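Local atomic coordinates of unsaturated glucuronyl hydrolase (PDB entry 2ZZR), a protein that hydrolyses unsaturated disaccharides of hyaluronan, chondroitin and heparin, releasing the unsaturated uronic acid from glycosaminoglycan fragments. Residues 37-42 with 355-360; 48-53 with 71-76; 53-58 with 371-376. All coordinates share one frame; numbering follows the deposited sequence.

Contact 1: residues 37-42 with 355-360; sequences KQLYIN and RPLLLH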
loop_
_atom_site.group_PDB
_atom_site.type_symbol
_atom_site.label_atom_id
_atom_site.label_comp_id
_atom_site.label_asym_id
_atom_site.label_seq_id
_atom_site.Cartn_x
_atom_site.Cartn_y
_atom_site.Cartn_z
ATOM N N LYS A 37 -21.484 1.394 5.698
ATOM C CA LYS A 37 -22.570 0.445 5.968
ATOM C C LYS A 37 -22.024 -0.980 6.078
ATOM O O LYS A 37 -22.410 -1.731 6.977
ATOM C CB LYS A 37 -23.641 0.519 4.882
ATOM C CG LYS A 37 -24.544 1.743 4.990
ATOM C CD LYS A 37 -25.493 1.807 3.822
ATOM C CE LYS A 37 -26.298 3.097 3.835
ATOM N NZ LYS A 37 -27.156 3.172 2.619
ATOM N N GLN A 38 -21.107 -1.334 5.177
ATOM C CA GLN A 38 -20.436 -2.637 5.240
ATOM C C GLN A 38 -19.523 -2.755 6.462
ATOM O O GLN A 38 -19.485 -3.801 7.106
ATOM C CB GLN A 38 -19.656 -2.925 3.948
ATOM C CG GLN A 38 -19.170 -4.384 3.827
ATOM C CD GLN A 38 -20.316 -5.384 3.926
ATOM O OE1 GLN A 38 -21.186 -5.432 3.055
ATOM N NE2 GLN A 38 -20.317 -6.188 4.990
ATOM N N LEU A 39 -18.800 -1.684 6.790
ATOM C CA LEU A 39 -17.911 -1.693 7.953
ATOM C C LEU A 39 -18.665 -1.901 9.263
ATOM O O LEU A 39 -18.210 -2.646 10.130
ATOM C CB LEU A 39 -17.059 -0.417 8.030
ATOM C CG LEU A 39 -15.928 -0.245 7.002
ATOM C CD1 LEU A 39 -15.134 1.012 7.328
ATOM C CD2 LEU A 39 -14.997 -1.463 6.963
ATOM N N TYR A 40 -19.823 -1.255 9.399
ATOM C CA TYR A 40 -20.635 -1.415 10.608
ATOM C C TYR A 40 -21.160 -2.841 10.771
ATOM O O TYR A 40 -21.138 -3.390 11.877
ATOM C CB TYR A 40 -21.778 -0.398 10.640
ATOM C CG TYR A 40 -21.355 0.946 11.187
ATOM C CD1 TYR A 40 -21.108 2.018 10.330
ATOM C CD2 TYR A 40 -21.187 1.143 12.557
ATOM C CE1 TYR A 40 -20.716 3.256 10.825
ATOM C CE2 TYR A 40 -20.796 2.377 13.061
ATOM C CZ TYR A 40 -20.560 3.429 12.187
ATOM O OH TYR A 40 -20.179 4.657 12.673
ATOM N N ILE A 41 -21.605 -3.427 9.663
ATOM C CA ILE A 41 -22.013 -4.836 9.598
ATOM C C ILE A 41 -20.848 -5.760 9.984
ATOM O O ILE A 41 -21.037 -6.745 10.703
ATOM C CB ILE A 41 -22.584 -5.180 8.194
ATOM C CG1 ILE A 41 -23.958 -4.520 8.004
ATOM C CG2 ILE A 41 -22.678 -6.699 7.970
ATOM C CD1 ILE A 41 -24.495 -4.581 6.593
ATOM N N ASN A 42 -19.640 -5.420 9.534
ATOM C CA ASN A 42 -18.453 -6.222 9.844
ATOM C C ASN A 42 -17.876 -6.063 11.251
ATOM O O ASN A 42 -17.262 -6.993 11.765
ATOM C CB ASN A 42 -17.369 -6.027 8.777
ATOM C CG ASN A 42 -17.725 -6.699 7.461
ATOM O OD1 ASN A 42 -18.717 -7.428 7.366
ATOM N ND2 ASN A 42 -16.907 -6.467 6.439
ATOM N N ARG A 355 -18.672 -9.461 3.922
ATOM C CA ARG A 355 -18.368 -8.950 2.581
ATOM C C ARG A 355 -17.253 -7.902 2.677
ATOM O O ARG A 355 -17.110 -7.242 3.710
ATOM C CB ARG A 355 -19.607 -8.330 1.923
ATOM C CG ARG A 355 -20.727 -9.314 1.559
ATOM C CD ARG A 355 -20.491 -10.052 0.257
ATOM N NE ARG A 355 -20.610 -9.194 -0.925
ATOM C CZ ARG A 355 -20.623 -9.638 -2.176
ATOM N NH1 ARG A 355 -20.729 -8.785 -3.186
ATOM N NH2 ARG A 355 -20.535 -10.939 -2.424
ATOM N N PRO A 356 -16.451 -7.759 1.602
ATOM C CA PRO A 356 -15.418 -6.731 1.573
ATOM C C PRO A 356 -15.983 -5.404 1.065
ATOM O O PRO A 356 -17.121 -5.354 0.601
ATOM C CB PRO A 356 -14.415 -7.290 0.564
ATOM C CG PRO A 356 -15.257 -8.032 -0.412
ATOM C CD PRO A 356 -16.460 -8.556 0.360
ATOM N N LEU A 357 -15.194 -4.339 1.155
ATOM C CA LEU A 357 -15.596 -3.053 0.595
ATOM C C LEU A 357 -15.460 -3.063 -0.920
ATOM O O LEU A 357 -16.238 -2.419 -1.635
ATOM C CB LEU A 357 -14.741 -1.924 1.188
ATOM C CG LEU A 357 -14.659 -1.783 2.710
ATOM C CD1 LEU A 357 -13.893 -0.532 3.068
ATOM C CD2 LEU A 357 -16.066 -1.759 3.338
ATOM N N LEU A 358 -14.465 -3.811 -1.396
ATOM C CA LEU A 358 -14.048 -3.803 -2.788
ATOM C C LEU A 358 -13.856 -5.242 -3.270
ATOM O O LEU A 358 -13.206 -6.043 -2.601
ATOM C CB LEU A 358 -12.731 -3.016 -2.918
ATOM C CG LEU A 358 -12.111 -2.750 -4.296
ATOM C CD1 LEU A 358 -12.929 -1.764 -5.120
ATOM C CD2 LEU A 358 -10.676 -2.240 -4.139
ATOM N N LEU A 359 -14.429 -5.554 -4.429
ATOM C CA LEU A 359 -14.356 -6.897 -4.995
ATOM C C LEU A 359 -13.237 -7.017 -6.027
ATOM O O LEU A 359 -12.629 -6.021 -6.411
ATOM C CB LEU A 359 -15.699 -7.273 -5.630
ATOM C CG LEU A 359 -16.952 -7.269 -4.742
ATOM C CD1 LEU A 359 -18.222 -7.374 -5.589
ATOM C CD2 LEU A 359 -16.907 -8.375 -3.705
ATOM N N HIS A 360 -12.974 -8.250 -6.456
ATOM C CA HIS A 360 -12.095 -8.553 -7.588
ATOM C C HIS A 360 -10.627 -8.151 -7.403
ATOM O O HIS A 360 -10.043 -7.471 -8.248
ATOM C CB HIS A 360 -12.680 -8.016 -8.908
ATOM C CG HIS A 360 -14.121 -8.373 -9.111
ATOM N ND1 HIS A 360 -14.541 -9.670 -9.327
ATOM C CD2 HIS A 360 -15.238 -7.607 -9.122
ATOM C CE1 HIS A 360 -15.856 -9.686 -9.466
ATOM N NE2 HIS A 360 -16.304 -8.448 -9.344
#
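Asn-42 reaches from its helix to the backbone of Arg-355: ND2 donates to Arg-355 O at 2.8 Å, almost straight (163° at the hydrogen), with the acceptor lying in the plane of the amide. The other branch, Asn-42 OD1, takes Gln-38 NE2 one turn earlier at 3.1 Å, a donor well above the carbonyl plane, and also the backbone N of Gly-354. Both ends of the amide are thus used, which fixes its rotation. Gln-38 swings its CG anti to the backbone N (chi1 -168°) and then bends at chi2, which brings CD to Arg-355; OE1 comes to 3.5 Å from Arg-355 CB, while NE2 also binds Ile-352 O. The apolar half of this tight region is Leu-357, whose CD2 meets Gln-38 CB at 3.8 Å and Leu-39 CD2 at the same distance, the two leucines crossing at about a right angle.

Arg-355 belongs to the looser, partly exposed side. Its CB touches Gln-38, but the chain bends twice and carries the guanidinium away from the helix, where NE binds Asn-348 OD1 and Leu-359 CD2 lies 3.9 Å above one face, toward the rim.

This is packing of the alpha barrel, away from the probable substrate-binding residues: the loop between helix 328-346 and strand 361-362 rests on helix 25-46. Leu-39 carries the packing on to Trp-73 and Ala-80 of helix 70-84 and Leu-383 of helix 376-390, and Asp-379 of that last helix accepts the backbone N-H groups of Leu-357 and Leu-358.

Contact 2: residues 48-53 with 71-76; sequences EEYPTP and GFWTGC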
loop_
_atom_site.group_PDB
_atom_site.type_symbol
_atom_site.label_atom_id
_atom_site.label_comp_id
_atom_site.label_asym_id
_atom_site.label_seq_id
_atom_site.Cartn_x
_atom_site.Cartn_y
_atom_site.Cartn_z
ATOM N N GLU A 48 -13.813 -8.365 18.292
ATOM C CA GLU A 48 -12.459 -7.912 18.619
ATOM C C GLU A 48 -11.392 -8.622 17.779
ATOM O O GLU A 48 -10.194 -8.380 17.941
ATOM C CB GLU A 48 -12.181 -8.046 20.122
ATOM C CG GLU A 48 -12.867 -6.942 20.948
ATOM C CD GLU A 48 -12.463 -6.912 22.416
ATOM O OE1 GLU A 48 -11.308 -7.258 22.750
ATOM O OE2 GLU A 48 -13.310 -6.518 23.247
ATOM N N GLU A 49 -11.838 -9.487 16.873
ATOM C CA GLU A 49 -10.927 -10.207 15.991
ATOM C C GLU A 49 -10.831 -9.519 14.626
ATOM O O GLU A 49 -11.255 -8.369 14.487
ATOM C CB GLU A 49 -11.323 -11.682 15.895
ATOM C CG GLU A 49 -11.080 -12.427 17.205
ATOM C CD GLU A 49 -11.095 -13.934 17.054
ATOM O OE1 GLU A 49 -12.139 -14.481 16.633
ATOM O OE2 GLU A 49 -10.061 -14.572 17.372
ATOM N N TYR A 50 -10.264 -10.209 13.635
ATOM C CA TYR A 50 -9.833 -9.558 12.390
ATOM C C TYR A 50 -10.239 -10.329 11.141
ATOM O O TYR A 50 -10.377 -11.556 11.187
ATOM C CB TYR A 50 -8.304 -9.365 12.401
ATOM C CG TYR A 50 -7.809 -8.526 13.550
ATOM C CD1 TYR A 50 -7.603 -9.089 14.814
ATOM C CD2 TYR A 50 -7.557 -7.161 13.386
ATOM C CE1 TYR A 50 -7.168 -8.317 15.882
ATOM C CE2 TYR A 50 -7.111 -6.381 14.452
ATOM C CZ TYR A 50 -6.924 -6.967 15.695
ATOM O OH TYR A 50 -6.488 -6.206 16.754
ATOM N N PRO A 51 -10.429 -9.616 10.013
ATOM C CA PRO A 51 -10.625 -10.310 8.746
ATOM C C PRO A 51 -9.358 -11.057 8.367
ATOM O O PRO A 51 -8.256 -10.613 8.711
ATOM C CB PRO A 51 -10.865 -9.173 7.742
ATOM C CG PRO A 51 -10.311 -7.950 8.388
ATOM C CD PRO A 51 -10.479 -8.150 9.861
ATOM N N THR A 52 -9.524 -12.187 7.683
ATOM C CA THR A 52 -8.405 -12.850 7.022
ATOM C C THR A 52 -7.892 -11.923 5.909
ATOM O O THR A 52 -8.612 -11.008 5.494
ATOM C CB THR A 52 -8.828 -14.209 6.412
ATOM O OG1 THR A 52 -10.048 -14.052 5.670
ATOM C CG2 THR A 52 -9.025 -15.241 7.512
ATOM N N PRO A 53 -6.638 -12.130 5.447
ATOM C CA PRO A 53 -6.086 -11.308 4.361
ATOM C C PRO A 53 -7.040 -11.125 3.185
ATOM O O PRO A 53 -7.222 -9.995 2.718
ATOM C CB PRO A 53 -4.834 -12.090 3.942
ATOM C CG PRO A 53 -4.375 -12.707 5.220
ATOM C CD PRO A 53 -5.646 -13.106 5.945
ATOM N N GLY A 71 -3.586 -4.736 10.514
ATOM C CA GLY A 71 -3.611 -3.268 10.600
ATOM C C GLY A 71 -4.537 -2.594 9.604
ATOM O O GLY A 71 -5.034 -1.495 9.873
ATOM N N PHE A 72 -4.770 -3.240 8.457
ATOM C CA PHE A 72 -5.653 -2.699 7.422
ATOM C C PHE A 72 -7.108 -2.646 7.881
ATOM O O PHE A 72 -7.840 -1.727 7.517
ATOM C CB PHE A 72 -5.535 -3.481 6.108
ATOM C CG PHE A 72 -4.185 -3.366 5.456
ATOM C CD1 PHE A 72 -3.712 -2.128 5.010
ATOM C CD2 PHE A 72 -3.384 -4.494 5.284
ATOM C CE1 PHE A 72 -2.460 -2.015 4.404
ATOM C CE2 PHE A 72 -2.128 -4.389 4.683
ATOM C CZ PHE A 72 -1.667 -3.150 4.242
ATOM N N TRP A 73 -7.513 -3.622 8.692
ATOM C CA TRP A 73 -8.845 -3.607 9.305
ATOM C C TRP A 73 -9.006 -2.375 10.207
ATOM O O TRP A 73 -9.937 -1.583 10.024
ATOM C CB TRP A 73 -9.099 -4.906 10.086
ATOM C CG TRP A 73 -10.290 -4.841 11.018
ATOM C CD1 TRP A 73 -10.268 -4.930 12.381
ATOM C CD2 TRP A 73 -11.668 -4.658 10.649
ATOM N NE1 TRP A 73 -11.546 -4.824 12.886
ATOM C CE2 TRP A 73 -12.423 -4.654 11.847
ATOM C CE3 TRP A 73 -12.338 -4.507 9.424
ATOM C CZ2 TRP A 73 -13.817 -4.499 11.857
ATOM C CZ3 TRP A 73 -13.731 -4.349 9.432
ATOM C CH2 TRP A 73 -14.451 -4.349 10.646
ATOM N N THR A 74 -8.087 -2.213 11.155
ATOM C CA THR A 74 -8.084 -1.066 12.066
ATOM C C THR A 74 -8.028 0.250 11.281
ATOM O O THR A 74 -8.718 1.213 11.627
ATOM C CB THR A 74 -6.925 -1.136 13.073
ATOM O OG1 THR A 74 -6.838 -2.461 13.625
ATOM C CG2 THR A 74 -7.127 -0.123 14.212
ATOM N N GLY A 75 -7.225 0.276 10.212
ATOM C CA GLY A 75 -7.165 1.448 9.327
ATOM C C GLY A 75 -8.502 1.833 8.711
ATOM O O GLY A 75 -8.823 3.026 8.619
ATOM N N CYS A 76 -9.281 0.836 8.281
ATOM C CA CYS A 76 -10.636 1.082 7.760
ATOM C C CYS A 76 -11.493 1.750 8.837
ATOM O O CYS A 76 -12.220 2.712 8.560
ATOM C CB CYS A 76 -11.317 -0.214 7.296
ATOM S SG CYS A 76 -10.672 -0.935 5.754
HETATM O O HOH W 1 -11.822 -5.916 15.544
#
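Pro-51 sets CD over one face of the Trp-73 indole, off centre toward the rim, 3.5 Å from Trp-73 CG, with Pro-51 CG 3.7 Å from Trp-73 CB; the two side chains cross at about a right angle. Next to it, Tyr-50 brings CD2 to 3.7 Å from Trp-73 CD1, the phenol plane turned 83° from the five-membered ring. Tyr-50 CE2 passes Thr-74 OG1 at 4.0 Å, the hydroxyl oxygen lying near the plane of the phenol. The CB of Trp-73 points toward the strand, and CG lies anti to the backbone N (chi1 166°), within touch of Pro-51 CD. In the alpha barrel of this glycoside hydrolase family 88 enzyme, the strand is one arm of a beta-hairpin, 50-56 with 59-63, which follows helix 25-46 and precedes helix 70-84 in the chain. A water ties the indole to the strand, accepting from Trp-73 NE1 at 2.9 Å and lying 2.7 Å from Glu-49 O. In the next shell, Phe-46 of helix 25-46 meets the indole edge-to-face and also touches Pro-51, while Asn-96 of helix 87-105 packs against both aromatic rings and holds Thr-74 OG1 through its ND2.

Contact 3: residues 53-58 with 371-376; sequences PATFNN and VDEGNI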
loop_
_atom_site.group_PDB
_atom_site.type_symbol
_atom_site.label_atom_id
_atom_site.label_comp_id
_atom_site.label_asym_id
_atom_site.label_seq_id
_atom_site.Cartn_x
_atom_site.Cartn_y
_atom_site.Cartn_z
ATOM N N PRO A 53 -6.638 -12.130 5.447
ATOM C CA PRO A 53 -6.086 -11.308 4.361
ATOM C C PRO A 53 -7.040 -11.125 3.185
ATOM O O PRO A 53 -7.222 -9.995 2.718
ATOM C CB PRO A 53 -4.834 -12.090 3.942
ATOM C CG PRO A 53 -4.375 -12.707 5.220
ATOM C CD PRO A 53 -5.646 -13.106 5.945
ATOM N N ALA A 54 -7.647 -12.218 2.724
ATOM C CA ALA A 54 -8.587 -12.176 1.612
ATOM C C ALA A 54 -9.897 -12.878 1.959
ATOM O O ALA A 54 -9.973 -13.624 2.944
ATOM C CB ALA A 54 -7.964 -12.801 0.366
ATOM N N THR A 55 -10.920 -12.625 1.147
ATOM C CA THR A 55 -12.224 -13.260 1.311
ATOM C C THR A 55 -12.219 -14.651 0.675
ATOM O O THR A 55 -11.312 -14.993 -0.096
ATOM C CB THR A 55 -13.349 -12.423 0.666
ATOM O OG1 THR A 55 -13.121 -12.309 -0.741
ATOM C CG2 THR A 55 -13.437 -11.015 1.293
ATOM N N PHE A 56 -13.239 -15.440 1.014
ATOM C CA PHE A 56 -13.468 -16.769 0.446
ATOM C C PHE A 56 -14.891 -16.759 -0.076
ATOM O O PHE A 56 -15.837 -16.635 0.709
ATOM C CB PHE A 56 -13.326 -17.843 1.527
ATOM C CG PHE A 56 -11.949 -17.933 2.128
ATOM C CD1 PHE A 56 -11.036 -18.877 1.659
ATOM C CD2 PHE A 56 -11.566 -17.085 3.168
ATOM C CE1 PHE A 56 -9.761 -18.971 2.211
ATOM C CE2 PHE A 56 -10.288 -17.167 3.727
ATOM C CZ PHE A 56 -9.384 -18.115 3.250
ATOM N N ASN A 57 -15.040 -16.868 -1.394
ATOM C CA ASN A 57 -16.335 -16.662 -2.050
ATOM C C ASN A 57 -16.959 -15.322 -1.622
ATOM O O ASN A 57 -18.164 -15.219 -1.357
ATOM C CB ASN A 57 -17.276 -17.853 -1.800
ATOM C CG ASN A 57 -16.695 -19.174 -2.298
ATOM O OD1 ASN A 57 -16.691 -20.173 -1.575
ATOM N ND2 ASN A 57 -16.190 -19.179 -3.533
ATOM N N ASN A 58 -16.093 -14.310 -1.532
ATOM C CA ASN A 58 -16.449 -12.935 -1.139
ATOM C C ASN A 58 -16.898 -12.727 0.305
ATOM O O ASN A 58 -17.443 -11.673 0.651
ATOM C CB ASN A 58 -17.397 -12.291 -2.157
ATOM C CG ASN A 58 -16.687 -11.939 -3.445
ATOM O OD1 ASN A 58 -15.502 -11.591 -3.431
ATOM N ND2 ASN A 58 -17.394 -12.035 -4.566
ATOM N N VAL A 371 -7.835 -15.450 -5.023
ATOM C CA VAL A 371 -7.897 -15.195 -6.459
ATOM C C VAL A 371 -9.318 -14.802 -6.858
ATOM O O VAL A 371 -10.249 -15.611 -6.746
ATOM C CB VAL A 371 -7.416 -16.416 -7.290
ATOM C CG1 VAL A 371 -7.510 -16.120 -8.792
ATOM C CG2 VAL A 371 -5.992 -16.794 -6.909
ATOM N N ASP A 372 -9.469 -13.561 -7.327
ATOM C CA ASP A 372 -10.777 -12.946 -7.597
ATOM C C ASP A 372 -11.619 -12.918 -6.322
ATOM O O ASP A 372 -12.744 -13.444 -6.259
ATOM C CB ASP A 372 -11.506 -13.626 -8.768
ATOM C CG ASP A 372 -12.668 -12.801 -9.292
ATOM O OD1 ASP A 372 -12.670 -11.564 -9.100
ATOM O OD2 ASP A 372 -13.590 -13.391 -9.897
ATOM N N GLU A 373 -11.033 -12.303 -5.302
ATOM C CA GLU A 373 -11.628 -12.168 -3.986
ATOM C C GLU A 373 -11.362 -10.753 -3.487
ATOM O O GLU A 373 -10.419 -10.102 -3.934
ATOM C CB GLU A 373 -10.980 -13.155 -3.015
ATOM C CG GLU A 373 -11.196 -14.630 -3.357
ATOM C CD GLU A 373 -12.571 -15.144 -2.955
ATOM O OE1 GLU A 373 -12.867 -16.320 -3.265
ATOM O OE2 GLU A 373 -13.348 -14.391 -2.322
ATOM N N GLY A 374 -12.185 -10.282 -2.557
ATOM C CA GLY A 374 -11.855 -9.074 -1.822
ATOM C C GLY A 374 -10.636 -9.329 -0.952
ATOM O O GLY A 374 -10.360 -10.471 -0.558
ATOM N N ASN A 375 -9.884 -8.274 -0.666
ATOM C CA ASN A 375 -8.797 -8.378 0.300
ATOM C C ASN A 375 -8.720 -7.117 1.152
ATOM O O ASN A 375 -9.229 -6.057 0.760
ATOM C CB ASN A 375 -7.454 -8.765 -0.352
ATOM C CG ASN A 375 -7.030 -7.818 -1.470
ATOM O OD1 ASN A 375 -6.790 -8.235 -2.609
ATOM N ND2 ASN A 375 -6.915 -6.545 -1.145
ATOM N N ILE A 376 -8.121 -7.246 2.327
ATOM C CA ILE A 376 -8.245 -6.193 3.333
ATOM C C ILE A 376 -7.394 -4.954 3.027
ATOM O O ILE A 376 -7.785 -3.836 3.379
ATOM C CB ILE A 376 -8.040 -6.733 4.776
ATOM C CG1 ILE A 376 -8.504 -5.713 5.833
ATOM C CG2 ILE A 376 -6.591 -7.202 5.004
ATOM C CD1 ILE A 376 -9.982 -5.295 5.687
HETATM O O HOH W 2 -14.355 -10.651 -5.734
#
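Glu-373 turns its carboxylate into the tip of the beta-hairpin formed by strands 50-56 and 59-63, where Asn-57 and Asn-58, both with positive phi, make the turn. The glutamate chain bends at chi2 (-79°) and crosses Thr-55 obliquely. OE2 takes two donors: Thr-55 OG1 at 2.6 Å on the anti side, and Asn-58 N at 2.9 Å on the syn lone pair. OE1 accepts from Asn-57 N at 2.9 Å, so three donors fix the group, an environment consistent with an ionised carboxylate. Thr-55 OG1 also receives a weak bond from Gly-374 N. Glu-373 itself sits with Asp-372 in a G1 beta bulge opposite Gly-361.

From Thr-55 back to Pro-53 the backbones run antiparallel through a single bridge at the non-hydrogen-bonded pair Ala-54 and Asn-375. It is flanked by Thr-55 N to Gly-374 O at 2.8 Å and Ile-376 N to Pro-53 O at 2.9 Å. Asn-375 is the N-cap residue of helix 376-390, its side chain about 5 Å from that of Arg-246, a probable substrate-binding residue. The Asn-58 amide plane is turned 71° from the carboxylate plane, and its OD1 accepts a bond from a water at 2.7 Å.

Contacts 1 and 2 are buried, while contact 3 runs from a buried backbone bridge to an exposed hairpin tip. Their chemistry follows: contact 2 is aromatic and proline packing with one water bridge, contact 1 mixes leucines with a hydrogen bond from a side-chain amide to a backbone carbonyl, and contact 3 is mostly hydrogen bonds, half of them to one carboxylate. Contacts 2 and 3 both use strand 50-56 and share Pro-53; Ile-376 CD1 touches Pro-51 CG at 3.8 Å. Asn-42 and Leu-39 of contact 1 pack on Trp-73 of contact 2. Contacts 1 and 3 meet where Arg-355 and Leu-359 pack on Asn-58, and where His-360 ND1 probably hydrogen-bonds Asp-372 OD1.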